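Diaminopimelate decarboxylase (Phaeodactylum tricornutum, PDB 7JPJ) decarboxylates diaminopimelate to form lysine, using pyridoxal 5'-phosphate as cofactor, and works as an obligate dimer with promiscuity towards its substrates. Local coordinates at the interface of chains A and B. Numbering follows the deposited sequence. Chains: chain A/B, Diaminopimelate decarboxylase.

The interface of chains A and B. Residues chain A 299, 309, 311, 353-354, 356; chain B 104, 173-174.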
ATOM      1  N   VAL A 299      18.064  -1.744 -18.272  1.00 20.14           N
ATOM      2  CA  VAL A 299      19.420  -1.563 -17.770  1.00 20.54           C
ATOM      3  C   VAL A 299      20.014  -2.919 -17.409  1.00 20.93           C
ATOM      4  O   VAL A 299      19.305  -3.914 -17.249  1.00 20.76           O
ATOM      5  CB  VAL A 299      19.463  -0.615 -16.553  1.00 20.24           C
ATOM      6  CG1 VAL A 299      18.815   0.715 -16.898  1.00 20.09           C
ATOM      7  CG2 VAL A 299      18.771  -1.251 -15.363  1.00 19.77           C
ATOM      8  N   PHE A 309      17.391  -5.722 -16.149  1.00 19.95           N
ATOM      9  CA  PHE A 309      16.238  -5.109 -15.504  1.00 19.07           C
ATOM     10  C   PHE A 309      15.346  -4.440 -16.542  1.00 18.80           C
ATOM     11  O   PHE A 309      15.825  -3.645 -17.359  1.00 19.10           O
ATOM     12  CB  PHE A 309      16.676  -4.078 -14.461  1.00 18.89           C
ATOM     13  CG  PHE A 309      17.468  -4.657 -13.323  1.00 20.32           C
ATOM     14  CD1 PHE A 309      18.832  -4.861 -13.440  1.00 21.57           C
ATOM     15  CD2 PHE A 309      16.849  -4.986 -12.128  1.00 20.48           C
ATOM     16  CE1 PHE A 309      19.559  -5.389 -12.389  1.00 22.67           C
ATOM     17  CE2 PHE A 309      17.573  -5.513 -11.076  1.00 21.90           C
ATOM     18  CZ  PHE A 309      18.928  -5.715 -11.206  1.00 22.84           C
ATOM     19  N   LYS A 311      12.439  -1.783 -16.614  1.00 16.95           N
ATOM     20  CA  LYS A 311      11.831  -0.738 -15.801  1.00 16.74           C
ATOM     21  C   LYS A 311      10.547  -0.269 -16.475  1.00 16.87           C
ATOM     22  O   LYS A 311      10.571   0.164 -17.632  1.00 17.42           O
ATOM     23  CB  LYS A 311      12.795   0.433 -15.604  1.00 17.12           C
ATOM     24  CG  LYS A 311      14.212   0.016 -15.230  1.00 17.26           C
ATOM     25  CD  LYS A 311      15.189   1.174 -15.356  1.00 17.78           C
ATOM     26  CE  LYS A 311      15.616   1.693 -13.999  1.00 17.90           C
ATOM     27  NZ  LYS A 311      16.559   2.842 -14.118  1.00 18.54           N
ATOM     28  N   VAL A 353      11.111  -4.235 -12.632  1.00 16.21           N
ATOM     29  CA  VAL A 353      11.074  -3.291 -11.523  1.00 16.17           C
ATOM     30  C   VAL A 353      10.080  -2.182 -11.841  1.00 15.75           C
ATOM     31  O   VAL A 353       9.739  -1.921 -12.999  1.00 15.56           O
ATOM     32  CB  VAL A 353      12.461  -2.694 -11.206  1.00 16.65           C
ATOM     33  CG1 VAL A 353      13.457  -3.797 -10.872  1.00 17.21           C
ATOM     34  CG2 VAL A 353      12.953  -1.841 -12.364  1.00 16.69           C
ATOM     35  N   GLY A 354       9.618  -1.514 -10.776  1.00 17.40           N
ATOM     36  CA  GLY A 354       8.672  -0.429 -10.915  1.00 16.67           C
ATOM     37  C   GLY A 354       9.338   0.934 -11.018  1.00 17.78           C
ATOM     38  O   GLY A 354      10.543   1.088 -10.825  1.00 19.20           O
ATOM     39  N   CYS A 356       8.822   3.551  -9.095  1.00 18.40           N
ATOM     40  CA  CYS A 356       8.997   4.278  -7.844  1.00 20.40           C
ATOM     41  C   CYS A 356      10.451   4.231  -7.398  1.00 21.37           C
ATOM     42  O   CYS A 356      11.121   3.202  -7.515  1.00 20.87           O
ATOM     43  CB  CYS A 356       8.105   3.701  -6.746  1.00 19.89           C
ATOM     44  SG  CYS A 356       6.347   3.803  -7.089  1.00 18.83           S
TER
ATOM     45  N   GLN B 104      13.357   6.968 -11.639  1.00 18.01           N
ATOM     46  CA  GLN B 104      13.366   5.761 -12.457  1.00 18.01           C
ATOM     47  C   GLN B 104      12.741   6.015 -13.820  1.00 18.20           C
ATOM     48  O   GLN B 104      13.162   5.421 -14.818  1.00 18.36           O
ATOM     49  CB  GLN B 104      12.609   4.634 -11.748  1.00 17.81           C
ATOM     50  CG  GLN B 104      13.334   4.029 -10.568  1.00 17.79           C
ATOM     51  CD  GLN B 104      14.461   3.115 -10.990  1.00 18.03           C
ATOM     52  OE1 GLN B 104      15.555   3.572 -11.320  1.00 18.20           O
ATOM     53  NE2 GLN B 104      14.207   1.814 -10.969  1.00 18.13           N
ATOM     54  N   SER B 173      18.778  -1.575  -9.675  1.00 21.66           N
ATOM     55  CA  SER B 173      18.589  -0.881 -10.940  1.00 22.75           C
ATOM     56  C   SER B 173      18.842   0.618 -10.821  1.00 22.35           C
ATOM     57  O   SER B 173      18.588   1.355 -11.779  1.00 22.42           O
ATOM     58  CB  SER B 173      17.183  -1.136 -11.492  1.00 22.34           C
ATOM     59  OG  SER B 173      16.188  -0.546 -10.674  1.00 20.43           O
ATOM     60  N   PHE B 174      19.321   1.086  -9.667  1.00 25.81           N
ATOM     61  CA  PHE B 174      19.805   2.454  -9.502  1.00 25.44           C
ATOM     62  C   PHE B 174      21.320   2.411  -9.354  1.00 26.51           C
ATOM     63  O   PHE B 174      21.829   1.857  -8.373  1.00 26.15           O
ATOM     64  CB  PHE B 174      19.209   3.142  -8.270  1.00 23.71           C
ATOM     65  CG  PHE B 174      17.877   2.608  -7.829  1.00 22.23           C
ATOM     66  CD1 PHE B 174      16.716   2.945  -8.499  1.00 21.49           C
ATOM     67  CD2 PHE B 174      17.784   1.812  -6.700  1.00 21.68           C
ATOM     68  CE1 PHE B 174      15.489   2.472  -8.068  1.00 20.28           C
ATOM     69  CE2 PHE B 174      16.559   1.336  -6.268  1.00 20.60           C
ATOM     70  CZ  PHE B 174      15.410   1.668  -6.956  1.00 19.80           C
TER
HETATM   71  O   HOH W   1      15.449   4.705 -15.503  1.00 17.29           O
HETATM   72  O   HOH W   2      19.754   2.685 -14.480  1.00 20.48           O
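B:Ser173 turns its CB towards the ring of A:Phe309, meeting A:Phe309 CD2 at 3.9 Å, and A:Val299 CG2 borders the same methylene. These apolar residues of strands 289-300 and 308-312 suit an apolar floor, and the short serine probably suits its place because CB can rest against the ring while OG keeps a polar partner. A:Val353, at the end of strand 347-353, adds its CG2 methyl 3.9 Å from the hydroxyl OG of B:Ser173. Farther out, lysine suits position A:Lys311 because its aliphatic chain, bent at chi3 (107°), packs across the B:Gln104 side chain at about a right angle while NZ reaches the polar rim. A:Lys311 CE lies 3.5 Å from the amide carbon B:Gln104 CD. A:Lys311 NZ donates a 3.1 Å hydrogen bond to B:Gln104 OE1. The amine approaches from above the carbonyl plane, 49° out of it, rather than along a lone pair. Glutamine suits this place because its amide both accepts and donates: B:Gln104 NE2 gives a 3.1 Å hydrogen bond to B:Ser173 OG, tying two loops of chain B together. A leucine at B:Gln104 would probably leave NZ of A:Lys311 without its amide acceptor and B:Ser173 freer to turn. This patch of the obligate dimer's two-fold interface is centred about 8 Å from A:Cys357, the predicted proton donor. At the rim, water 2 links A:Lys311 NZ to the backbone O of B:Ser173, 3.2 Å from each atom.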